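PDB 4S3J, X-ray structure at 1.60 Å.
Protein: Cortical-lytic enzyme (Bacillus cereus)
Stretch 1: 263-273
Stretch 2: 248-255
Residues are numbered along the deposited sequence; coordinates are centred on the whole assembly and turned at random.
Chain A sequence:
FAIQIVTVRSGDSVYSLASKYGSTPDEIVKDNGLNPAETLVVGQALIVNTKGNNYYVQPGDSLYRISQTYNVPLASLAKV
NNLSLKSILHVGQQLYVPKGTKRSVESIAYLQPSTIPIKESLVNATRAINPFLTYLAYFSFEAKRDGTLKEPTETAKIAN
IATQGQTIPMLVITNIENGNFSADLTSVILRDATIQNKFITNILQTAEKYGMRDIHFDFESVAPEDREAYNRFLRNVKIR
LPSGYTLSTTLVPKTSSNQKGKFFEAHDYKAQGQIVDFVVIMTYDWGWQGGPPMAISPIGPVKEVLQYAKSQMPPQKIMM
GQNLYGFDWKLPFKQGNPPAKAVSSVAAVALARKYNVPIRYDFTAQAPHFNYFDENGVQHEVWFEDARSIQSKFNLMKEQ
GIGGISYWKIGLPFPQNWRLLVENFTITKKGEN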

# COMPACT_ATOMS: atom_id res chain seq x y z
N PHE A 263 18.09 17.18 3.76
CA PHE A 263 17.50 16.35 2.71
C PHE A 263 15.97 16.49 2.61
O PHE A 263 15.41 16.44 1.52
CB PHE A 263 17.89 14.89 2.99
CG PHE A 263 17.32 13.91 2.02
CD1 PHE A 263 17.93 13.68 0.80
CD2 PHE A 263 16.19 13.18 2.36
CE1 PHE A 263 17.41 12.76 -0.09
CE2 PHE A 263 15.66 12.25 1.47
CZ PHE A 263 16.27 12.04 0.25
N PHE A 264 15.32 16.71 3.76
CA PHE A 264 13.85 16.69 3.90
C PHE A 264 13.14 17.99 3.55
O PHE A 264 11.93 17.99 3.29
CB PHE A 264 13.43 16.41 5.34
CG PHE A 264 13.74 15.04 5.85
CD1 PHE A 264 12.86 13.99 5.63
CD2 PHE A 264 14.86 14.82 6.62
CE1 PHE A 264 13.13 12.73 6.13
CE2 PHE A 264 15.14 13.57 7.13
CZ PHE A 264 14.27 12.52 6.88
N GLU A 265 13.86 19.10 3.65
CA GLU A 265 13.24 20.42 3.69
C GLU A 265 12.36 20.70 2.50
O GLU A 265 11.32 21.33 2.65
CB GLU A 265 14.30 21.53 3.78
CG GLU A 265 15.19 21.47 5.00
CD GLU A 265 16.13 22.66 5.09
OE1 GLU A 265 15.87 23.68 4.41
OE2 GLU A 265 17.13 22.59 5.83
N ALA A 266 12.74 20.21 1.33
CA ALA A 266 12.03 20.55 0.12
C ALA A 266 10.63 19.95 0.06
O ALA A 266 9.85 20.34 -0.79
CB ALA A 266 12.82 20.11 -1.09
N HIS A 267 10.33 19.00 0.94
CA HIS A 267 8.96 18.47 1.02
C HIS A 267 8.20 19.18 2.14
O HIS A 267 8.19 18.75 3.29
CB HIS A 267 8.96 16.95 1.23
CG HIS A 267 9.21 16.19 -0.03
ND1 HIS A 267 9.01 14.82 -0.13
CD2 HIS A 267 9.65 16.57 -1.25
CE1 HIS A 267 9.30 14.42 -1.34
NE2 HIS A 267 9.70 15.46 -2.05
N ASP A 268 7.57 20.28 1.76
CA ASP A 268 6.91 21.19 2.69
C ASP A 268 5.48 20.74 2.90
O ASP A 268 4.59 21.05 2.10
CB ASP A 268 6.99 22.61 2.11
CG ASP A 268 6.57 23.70 3.10
OD1 ASP A 268 5.75 23.45 4.01
OD2 ASP A 268 7.09 24.84 2.94
N TYR A 269 5.25 19.99 3.98
CA TYR A 269 3.94 19.40 4.24
C TYR A 269 2.83 20.46 4.26
O TYR A 269 1.83 20.33 3.56
CB TYR A 269 3.95 18.65 5.58
CG TYR A 269 4.35 17.17 5.55
CD1 TYR A 269 5.49 16.73 4.89
CD2 TYR A 269 3.59 16.23 6.23
CE1 TYR A 269 5.84 15.39 4.88
CE2 TYR A 269 3.93 14.90 6.23
CZ TYR A 269 5.05 14.47 5.57
OH TYR A 269 5.38 13.13 5.59
N LYS A 270 3.05 21.55 5.01
CA LYS A 270 2.03 22.57 5.19
C LYS A 270 1.72 23.27 3.87
O LYS A 270 0.56 23.43 3.51
CB LYS A 270 2.51 23.61 6.20
CG LYS A 270 1.45 24.61 6.67
CD LYS A 270 2.05 25.60 7.66
CE LYS A 270 2.34 24.98 9.01
NZ LYS A 270 3.00 25.96 9.91
N ALA A 271 2.76 23.68 3.15
CA ALA A 271 2.55 24.38 1.89
C ALA A 271 1.89 23.50 0.84
O ALA A 271 0.96 23.93 0.16
CB ALA A 271 3.88 24.93 1.36
N GLN A 272 2.38 22.27 0.68
CA GLN A 272 1.80 21.40 -0.34
C GLN A 272 0.35 21.07 -0.00
O GLN A 272 -0.51 21.06 -0.88
CB GLN A 272 2.64 20.12 -0.51
CG GLN A 272 4.04 20.38 -1.10
CD GLN A 272 4.69 19.14 -1.69
OE1 GLN A 272 4.02 18.16 -2.00
NE2 GLN A 272 6.02 19.18 -1.82
N GLY A 273 0.08 20.85 1.28
CA GLY A 273 -1.27 20.51 1.72
C GLY A 273 -2.30 21.58 1.40
O GLY A 273 -3.49 21.31 1.24
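Stretch 2, residues 248-255: STTLVPKT

Stretch 2 begins as the end of a β-strand, residues 248-251, with extended torsions that run from phi/psi -141/163 at Ser 248 to -122/136 at Leu 251. Val 252 to Lys 254 leave the strand but stay extended (-67/150, -72/133 and -134/151), and at Thr 255 psi drops to 2°. Stretch 1 supplies a type I turn from Phe 264 to His 267, closed by His 267 N to Phe 264 O at 3.0 Å, and then the first turn of a helix that starts at Tyr 269 and continues beyond Gly 273. Asp 268 caps that helix: its OD1 accepts from Ala 271 N at 3.1 Å, with a nearly straight N-H...O angle of 170°. The strand runs almost antiparallel to the helix, with a signed crossing angle of -165° and axes 10.4 Å apart at closest approach. The register agrees with this direction: the CA atoms of His 267 and Leu 251 lie 6.1 Å apart, those of Gln 272 and Thr 249 8.0 Å.

Polar contacts join the two stretches at several points, and no hydrogen bond between the stretches joins backbone to backbone; each uses at least one side chain. Near the start of stretch 2, Thr 249 (chi1 56°, p) donates from OG1 to Gln 272 OE1 at 2.7 Å. At the strand's end, Val 252 N donates to His 267 ND1 at 3.0 Å and 164°; the amide lies near the plane of the imidazole, at its edge, as a lone pair on ND1 requires. This acceptor role means that ND1 carries no proton. Tyr 269 OH donates to Val 252 O at 2.6 Å and accepts a weak bond from Lys 254 N at 3.1 Å, bent to 126°, so one hydroxyl serves the carbonyl and the amide that flank Pro 253.

The side chain of Lys 254 reaches back to the turn. Its chi2 and chi4 are t, while chi3, at -147°, lies between wells. NZ donates to His 267 O at 2.7 Å and to Phe 264 O at 3.1 Å, so the ammonium group gathers carbonyls from both ends of the turn; Phe 264 O also accepts the turn's own bond. Water 1 accepts from Lys 254 NZ and from Tyr 269 N, each 3.2 Å from its oxygen, linking the lysine to the first residue of the helix.

Apolar side chains account for further contacts. Leu 251 CD1 sits over one face of the Tyr 269 ring, 4.0 Å from the centroid and 12° off the normal, a CH-pi contact. The other methyl of Leu 251, CD2, lies 3.8 Å from His 267 CB and 3.5 Å from Gln 272 OE1, the latter a van der Waals contact with a polar atom. Val 252 CG2 meets the edge of the Phe 264 ring, 3.8 Å from CD1, although high B-factors make the position of this phenylalanine less certain. Together the two stretches bury 654 Å², both sides summed.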

# COMPACT_ATOMS: atom_id res chain seq x y z
N SER A 248 -1.55 16.09 -7.45
CA SER A 248 -1.07 15.37 -6.29
C SER A 248 0.45 15.30 -6.26
O SER A 248 1.10 15.56 -7.28
CB SER A 248 -1.66 13.94 -6.25
OG SER A 248 -1.31 13.20 -7.40
N THR A 249 0.99 14.99 -5.09
CA THR A 249 2.44 14.87 -4.90
C THR A 249 2.83 13.72 -3.99
O THR A 249 2.02 13.27 -3.14
CB THR A 249 3.03 16.13 -4.28
OG1 THR A 249 2.35 16.39 -3.05
CG2 THR A 249 2.91 17.34 -5.24
N THR A 250 4.07 13.28 -4.14
CA THR A 250 4.70 12.34 -3.22
C THR A 250 5.46 13.08 -2.12
O THR A 250 6.20 14.03 -2.38
CB THR A 250 5.69 11.41 -3.97
OG1 THR A 250 4.95 10.56 -4.85
CG2 THR A 250 6.50 10.56 -2.99
N LEU A 251 5.27 12.64 -0.89
CA LEU A 251 5.97 13.18 0.28
C LEU A 251 6.76 12.09 1.00
O LEU A 251 6.25 10.99 1.27
CB LEU A 251 4.99 13.82 1.26
CG LEU A 251 4.28 15.11 0.85
CD1 LEU A 251 3.22 15.46 1.91
CD2 LEU A 251 5.26 16.25 0.64
N VAL A 252 7.99 12.40 1.39
CA VAL A 252 8.73 11.55 2.30
C VAL A 252 8.03 11.59 3.66
O VAL A 252 7.39 12.60 4.02
CB VAL A 252 10.21 11.97 2.46
CG1 VAL A 252 10.98 11.74 1.16
CG2 VAL A 252 10.31 13.42 2.92
N PRO A 253 8.12 10.49 4.43
CA PRO A 253 7.52 10.42 5.76
C PRO A 253 8.27 11.29 6.76
O PRO A 253 9.51 11.26 6.80
CB PRO A 253 7.62 8.94 6.12
CG PRO A 253 8.81 8.47 5.37
CD PRO A 253 8.79 9.23 4.07
N LYS A 254 7.53 12.07 7.54
CA LYS A 254 8.06 12.92 8.60
C LYS A 254 7.25 12.78 9.87
O LYS A 254 6.06 12.53 9.80
CB LYS A 254 8.04 14.40 8.18
CG LYS A 254 9.06 14.76 7.13
CD LYS A 254 9.22 16.29 7.01
CE LYS A 254 9.52 16.72 5.57
NZ LYS A 254 9.72 18.21 5.44
N THR A 255 7.88 12.97 11.03
CA THR A 255 7.16 13.03 12.30
C THR A 255 7.31 14.38 12.99
O THR A 255 6.78 14.59 14.08
CB THR A 255 7.63 11.94 13.27
OG1 THR A 255 9.04 12.11 13.52
CG2 THR A 255 7.37 10.54 12.70
O HOH W 1 7.06 19.57 6.63